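Local coordinates for protein coenzyme A transferase (Yersinia pestis, PDB 3QLI) that probably transfers coenzyme A between carboxylic acids, as acetate and 4-hydroxybutyrate CoA-transferases do, and binds CoA, at residues 42-47 and 72-77; 142-147 and 164-169. One frame throughout, in Å; residues are numbered along the deposited sequence.

Contact 1 (42-47 and 72-77); sequences LSMGMF and VYYFET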
loop_
_atom_site.group_PDB
_atom_site.type_symbol
_atom_site.label_atom_id
_atom_site.label_comp_id
_atom_site.label_asym_id
_atom_site.label_seq_id
_atom_site.Cartn_x
_atom_site.Cartn_y
_atom_site.Cartn_z
ATOM N N LEU A 42 -3.828 16.844 -22.500
ATOM C CA LEU A 42 -5.089 16.220 -22.865
ATOM C C LEU A 42 -5.233 14.878 -22.167
ATOM O O LEU A 42 -4.250 14.174 -21.949
ATOM C CB LEU A 42 -5.162 16.032 -24.381
ATOM C CG LEU A 42 -6.464 15.409 -24.912
ATOM C CD1 LEU A 42 -7.024 16.186 -26.068
ATOM C CD2 LEU A 42 -6.218 13.980 -25.312
ATOM N N SER A 43 -6.465 14.517 -21.816
ATOM C CA SER A 43 -6.731 13.174 -21.313
ATOM C C SER A 43 -7.994 12.663 -21.996
ATOM O O SER A 43 -8.698 13.420 -22.667
ATOM C CB SER A 43 -6.889 13.175 -19.786
ATOM O OG SER A 43 -7.028 11.851 -19.264
ATOM N N MET A 44 -8.266 11.379 -21.843
ATOM C CA MET A 44 -9.411 10.767 -22.494
ATOM C C MET A 44 -9.903 9.618 -21.628
ATOM O O MET A 44 -9.235 9.223 -20.678
ATOM C CB MET A 44 -9.012 10.225 -23.863
ATOM C CG MET A 44 -7.821 9.269 -23.795
ATOM S SD MET A 44 -7.311 8.706 -25.438
ATOM C CE MET A 44 -5.784 7.843 -25.049
ATOM N N GLY A 45 -11.072 9.088 -21.972
ATOM C CA GLY A 45 -11.636 7.968 -21.255
ATOM C C GLY A 45 -10.817 6.707 -21.427
ATOM O O GLY A 45 -9.899 6.641 -22.251
ATOM N N MET A 46 -11.160 5.677 -20.661
ATOM C CA MET A 46 -10.445 4.402 -20.710
ATOM C C MET A 46 -11.036 3.375 -21.674
ATOM O O MET A 46 -12.250 3.204 -21.733
ATOM C CB MET A 46 -10.409 3.762 -19.318
ATOM C CG MET A 46 -9.818 4.617 -18.217
ATOM S SD MET A 46 -9.973 3.813 -16.609
ATOM C CE MET A 46 -8.854 2.432 -16.807
ATOM N N PHE A 47 -10.175 2.697 -22.430
ATOM C CA PHE A 47 -10.627 1.626 -23.320
ATOM C C PHE A 47 -11.678 2.027 -24.353
ATOM O O PHE A 47 -11.441 2.867 -25.214
ATOM C CB PHE A 47 -11.082 0.393 -22.531
ATOM C CG PHE A 47 -11.016 -0.882 -23.322
ATOM C CD1 PHE A 47 -9.817 -1.318 -23.860
ATOM C CD2 PHE A 47 -12.153 -1.638 -23.540
ATOM C CE1 PHE A 47 -9.753 -2.485 -24.596
ATOM C CE2 PHE A 47 -12.096 -2.807 -24.273
ATOM C CZ PHE A 47 -10.894 -3.231 -24.802
ATOM N N VAL A 72 -0.461 13.560 -23.686
ATOM C CA VAL A 72 -1.714 12.857 -23.449
ATOM C C VAL A 72 -1.536 11.927 -22.263
ATOM O O VAL A 72 -0.713 10.989 -22.304
ATOM C CB VAL A 72 -2.178 12.065 -24.693
ATOM C CG1 VAL A 72 -3.491 11.305 -24.394
ATOM C CG2 VAL A 72 -2.344 13.008 -25.884
ATOM N N TYR A 73 -2.297 12.207 -21.202
ATOM C CA TYR A 73 -2.263 11.439 -19.963
ATOM C C TYR A 73 -3.472 10.490 -19.944
ATOM O O TYR A 73 -4.611 10.934 -20.076
ATOM C CB TYR A 73 -2.346 12.382 -18.764
ATOM C CG TYR A 73 -1.122 13.239 -18.523
ATOM C CD1 TYR A 73 -0.168 12.867 -17.579
ATOM C CD2 TYR A 73 -0.935 14.447 -19.209
ATOM C CE1 TYR A 73 0.957 13.671 -17.327
ATOM C CE2 TYR A 73 0.188 15.247 -18.972
ATOM C CZ TYR A 73 1.132 14.851 -18.032
ATOM O OH TYR A 73 2.247 15.650 -17.783
ATOM N N TYR A 74 -3.244 9.191 -19.762
ATOM C CA TYR A 74 -4.339 8.240 -19.949
ATOM C C TYR A 74 -4.032 6.865 -19.357
ATOM O O TYR A 74 -2.866 6.551 -19.096
ATOM C CB TYR A 74 -4.628 8.089 -21.453
ATOM C CG TYR A 74 -3.480 7.427 -22.175
ATOM C CD1 TYR A 74 -3.521 6.076 -22.492
ATOM C CD2 TYR A 74 -2.337 8.143 -22.504
ATOM C CE1 TYR A 74 -2.454 5.460 -23.131
ATOM C CE2 TYR A 74 -1.255 7.532 -23.143
ATOM C CZ TYR A 74 -1.320 6.194 -23.448
ATOM O OH TYR A 74 -0.246 5.581 -24.069
ATOM N N PHE A 75 -5.081 6.054 -19.213
ATOM C CA PHE A 75 -5.020 4.690 -18.685
ATOM C C PHE A 75 -5.777 3.732 -19.611
ATOM O O PHE A 75 -6.675 4.150 -20.337
ATOM C CB PHE A 75 -5.740 4.612 -17.336
ATOM C CG PHE A 75 -4.986 5.206 -16.183
ATOM C CD1 PHE A 75 -4.203 4.409 -15.368
ATOM C CD2 PHE A 75 -5.106 6.550 -15.881
ATOM C CE1 PHE A 75 -3.528 4.947 -14.293
ATOM C CE2 PHE A 75 -4.432 7.094 -14.806
ATOM C CZ PHE A 75 -3.643 6.291 -14.011
ATOM N N GLU A 76 -5.435 2.445 -19.562
ATOM C CA GLU A 76 -6.145 1.424 -20.344
ATOM C C GLU A 76 -6.306 1.645 -21.853
ATOM O O GLU A 76 -7.420 1.802 -22.347
ATOM C CB GLU A 76 -7.498 1.102 -19.706
ATOM C CG GLU A 76 -7.970 -0.324 -19.948
ATOM C CD GLU A 76 -6.969 -1.365 -19.481
ATOM O OE1 GLU A 76 -6.250 -1.109 -18.494
ATOM O OE2 GLU A 76 -6.905 -2.447 -20.099
ATOM N N THR A 77 -5.188 1.675 -22.569
ATOM C CA THR A 77 -5.180 1.895 -24.013
ATOM C C THR A 77 -5.922 0.837 -24.835
ATOM O O THR A 77 -5.941 -0.342 -24.494
ATOM C CB THR A 77 -3.737 1.948 -24.550
ATOM O OG1 THR A 77 -2.864 2.459 -23.537
ATOM C CG2 THR A 77 -3.657 2.829 -25.785
#

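Contact 2 (142-147 and 164-169); sequences DTFMHT and DYSSRI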
loop_
_atom_site.group_PDB
_atom_site.type_symbol
_atom_site.label_atom_id
_atom_site.label_comp_id
_atom_site.label_asym_id
_atom_site.label_seq_id
_atom_site.Cartn_x
_atom_site.Cartn_y
_atom_site.Cartn_z
ATOM N N ASP A 142 -6.152 20.258 -19.688
ATOM C CA ASP A 142 -6.743 21.352 -20.453
ATOM C C ASP A 142 -7.937 20.891 -21.296
ATOM O O ASP A 142 -8.942 21.595 -21.408
ATOM C CB ASP A 142 -5.661 22.017 -21.309
ATOM C CG ASP A 142 -4.504 22.517 -20.462
ATOM O OD1 ASP A 142 -4.700 23.533 -19.773
ATOM O OD2 ASP A 142 -3.416 21.893 -20.464
ATOM N N THR A 143 -7.825 19.704 -21.877
ATOM C CA THR A 143 -8.899 19.146 -22.704
ATOM C C THR A 143 -9.134 17.697 -22.334
ATOM O O THR A 143 -8.181 16.917 -22.208
ATOM C CB THR A 143 -8.557 19.190 -24.216
ATOM O OG1 THR A 143 -8.272 20.538 -24.610
ATOM C CG2 THR A 143 -9.746 18.675 -25.038
ATOM N N PHE A 144 -10.405 17.347 -22.140
ATOM C CA PHE A 144 -10.795 15.964 -21.909
ATOM C C PHE A 144 -11.788 15.519 -22.989
ATOM O O PHE A 144 -12.709 16.268 -23.326
ATOM C CB PHE A 144 -11.415 15.804 -20.514
ATOM C CG PHE A 144 -11.604 14.371 -20.111
ATOM C CD1 PHE A 144 -10.502 13.556 -19.881
ATOM C CD2 PHE A 144 -12.879 13.830 -19.977
ATOM C CE1 PHE A 144 -10.659 12.231 -19.519
ATOM C CE2 PHE A 144 -13.044 12.483 -19.623
ATOM C CZ PHE A 144 -11.944 11.690 -19.393
ATOM N N MET A 145 -11.576 14.322 -23.546
ATOM C CA MET A 145 -12.451 13.780 -24.592
ATOM C C MET A 145 -12.930 12.385 -24.187
ATOM O O MET A 145 -12.138 11.565 -23.721
ATOM C CB MET A 145 -11.707 13.730 -25.948
ATOM C CG MET A 145 -10.919 15.023 -26.235
ATOM S SD MET A 145 -10.535 15.310 -27.990
ATOM C CE MET A 145 -9.489 13.890 -28.283
ATOM N N HIS A 146 -14.219 12.112 -24.376
ATOM C CA HIS A 146 -14.819 10.849 -23.917
ATOM C C HIS A 146 -16.045 10.561 -24.802
ATOM O O HIS A 146 -16.804 11.482 -25.136
ATOM C CB HIS A 146 -15.234 11.014 -22.443
ATOM C CG HIS A 146 -15.433 9.731 -21.679
ATOM N ND1 HIS A 146 -16.527 8.904 -21.859
ATOM C CD2 HIS A 146 -14.723 9.189 -20.660
ATOM C CE1 HIS A 146 -16.454 7.887 -21.012
ATOM N NE2 HIS A 146 -15.367 8.034 -20.275
ATOM N N THR A 147 -16.221 9.303 -25.194
ATOM C CA THR A 147 -17.449 8.855 -25.880
ATOM C C THR A 147 -18.609 8.780 -24.875
ATOM O O THR A 147 -18.426 8.321 -23.739
ATOM C CB THR A 147 -17.222 7.467 -26.516
ATOM O OG1 THR A 147 -16.120 7.543 -27.439
ATOM C CG2 THR A 147 -18.486 6.933 -27.224
ATOM N N ASP A 164 -14.464 5.790 -13.520
ATOM C CA ASP A 164 -13.048 5.920 -13.207
ATOM C C ASP A 164 -12.698 7.338 -12.784
ATOM O O ASP A 164 -13.306 7.901 -11.877
ATOM C CB ASP A 164 -12.175 5.451 -14.380
ATOM C CG ASP A 164 -12.642 5.994 -15.719
ATOM O OD1 ASP A 164 -13.557 5.400 -16.324
ATOM O OD2 ASP A 164 -12.080 7.009 -16.171
ATOM N N TYR A 165 -11.690 7.891 -13.452
ATOM C CA TYR A 165 -11.256 9.262 -13.233
ATOM C C TYR A 165 -11.980 10.179 -14.215
ATOM O O TYR A 165 -11.906 11.401 -14.111
ATOM C CB TYR A 165 -9.750 9.383 -13.458
ATOM C CG TYR A 165 -9.304 8.941 -14.837
ATOM C CD1 TYR A 165 -9.394 9.797 -15.926
ATOM C CD2 TYR A 165 -8.797 7.667 -15.047
ATOM C CE1 TYR A 165 -8.989 9.396 -17.186
ATOM C CE2 TYR A 165 -8.391 7.256 -16.302
ATOM C CZ TYR A 165 -8.488 8.123 -17.369
ATOM O OH TYR A 165 -8.083 7.715 -18.618
ATOM N N SER A 166 -12.686 9.573 -15.166
ATOM C CA SER A 166 -13.391 10.319 -16.203
ATOM C C SER A 166 -14.480 11.240 -15.666
ATOM O O SER A 166 -14.632 12.365 -16.133
ATOM C CB SER A 166 -13.983 9.360 -17.241
ATOM O OG SER A 166 -12.964 8.722 -17.989
ATOM N N SER A 167 -15.240 10.767 -14.688
ATOM C CA SER A 167 -16.314 11.591 -14.121
ATOM C C SER A 167 -15.801 12.854 -13.422
ATOM O O SER A 167 -16.495 13.875 -13.373
ATOM C CB SER A 167 -17.204 10.766 -13.175
ATOM O OG SER A 167 -16.456 10.272 -12.077
ATOM N N ARG A 168 -14.593 12.790 -12.875
ATOM C CA ARG A 168 -13.959 13.985 -12.309
ATOM C C ARG A 168 -13.361 14.899 -13.390
ATOM O O ARG A 168 -13.566 16.120 -13.381
ATOM C CB ARG A 168 -12.847 13.582 -11.331
ATOM C CG ARG A 168 -11.931 14.733 -10.887
ATOM C CD ARG A 168 -12.671 15.743 -10.031
ATOM N NE ARG A 168 -11.813 16.857 -9.604
ATOM C CZ ARG A 168 -10.994 16.824 -8.556
ATOM N NH1 ARG A 168 -10.892 15.725 -7.814
ATOM N NH2 ARG A 168 -10.259 17.892 -8.258
ATOM N N ILE A 169 -12.613 14.311 -14.314
ATOM C CA ILE A 169 -11.853 15.124 -15.258
ATOM C C ILE A 169 -12.776 15.770 -16.289
ATOM O O ILE A 169 -12.455 16.834 -16.812
ATOM C CB ILE A 169 -10.737 14.331 -15.956
ATOM C CG1 ILE A 169 -9.807 13.711 -14.908
ATOM C CG2 ILE A 169 -9.949 15.248 -16.914
ATOM C CD1 ILE A 169 -9.316 14.725 -13.861
HETATM O O HOH W 1 -13.541 5.840 -19.306
#

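Contact 1 (42-47 and 72-77)
Met44 runs alongside Tyr74 in the middle of the apolar layer on a parallel beta-alpha-beta unit, the classical Rossmann-like crossover in which strand 41-44 runs through helix 52-63 into strand 70-74. The methyl CE of Met44 comes within 3.7 Å of Tyr74 CG. CG of Met44 stands between its backbone N and carbonyl carbon (chi1 54°), and the extended chain beyond carries CE to the root of the tyrosine ring. Next to this pair Leu42 CD2 meets both methyls of Val72, CG1 at 3.9 Å. The short segments 42-44 and 72-74 are inclined at 31°.

Farther along, at 45-47 and 75-77, the two segments stay together. The Met46 chain bends at its last torsion, which brings CE against the CB atoms of two residues. Met46 CE lies 3.5 Å from Glu76 CB, and Phe75 CB is little farther off. Glu76 has been seen to bind CoA, and the Met46 side chain lies about 6 Å from that of Glu264, to which CoA has been found covalently attached, consistent with the two segments bordering the CoA site.

Polar contacts bracket this packing. Tyr73 N donates to Leu42 O (2.9 Å), and the same carbonyl takes a CA-H contact from Val72. Phe47 N reaches Glu76 O at 2.9 Å, in the carbonyl plane but bent to 135° at the hydrogen. The phenol of Tyr74 turns away to Glu105 and Ser98. Last is the Ser43 hydroxyl, anti to its backbone N: OG donates to Tyr73 O at 2.7 Å, tilted slightly from the carbonyl plane, and Ser43 CA also approaches that oxygen.

Contact 2 (142-147 and 164-169)
Phe144 extends its ring from strand 143-148 onto the first turn of helix 166-172, a strand-to-helix contact in the Rossmann-like N-terminal part of this CoA-transferase family fold, where helix 166-172 lies against the parallel sheet. Its CG is anti to the backbone N (chi1 -169°), with CB already pointing toward the helix. Ile169 crosses it at about a right angle: CB sits over one face, offset toward the rim and 4.1 Å from the ring centroid, making a CH-pi contact, while the methyl CG2 closes on CD1 at 3.5 Å. Farther out, CE1 of Phe144 touches the edge of the Tyr165 ring at that residue's own CE1. The Tyr165 hydroxyl goes to Met44 O of the neighbouring strand. At the far end of the phenylalanine, CZ approaches Ser166 OG in the plane of the ring, at 3.4 Å. Helix 131-139 also packs on Ile169 and Tyr165, through Leu135.

Two residues on, the His146 imidazole meets the same serine edge-on, CD2 lying 3.2 Å from Ser166 OG. The other side of the imidazole is held by ND1, which donates to Thr147 O at 2.7 Å nearly in the ring plane, although it stands above the plane of that carbonyl. This bond fixes the ring's rotation and leaves NE2 directed at a water that is hydrogen-bonded to it and donates to Asp164 OD1, bridging the strand and the segment leading into the helix.

Asp164, before the turn that leads into the helix, makes a capping bond. Its OD2 lies over the centre of the Tyr165 ring and accepts twice from Ser166: the backbone N comes in from above the carboxylate plane, and OG, on the syn side, binds at 2.6 Å.

Following the chain from the N terminus, contact 1 closes first: from 42-47 the chain passes through helix 52-63 and returns at 72-77 to complete a crossover. Contact 2 opens only later, at 142-147, and closes a shorter, helix-free excursion at 164-169. The two are thus in series, neither nested nor crossed, but their centres lie 8 Å apart because strands 41-44 and 143-148 are neighbours in the same parallel sheet. Ser43 N bonds with Thr143 O between these strands, and Gly45 CA packs on His146 CD2. The ties thus link three adjacent strands, 70-74, 41-44 and 143-148, with helix 166-172.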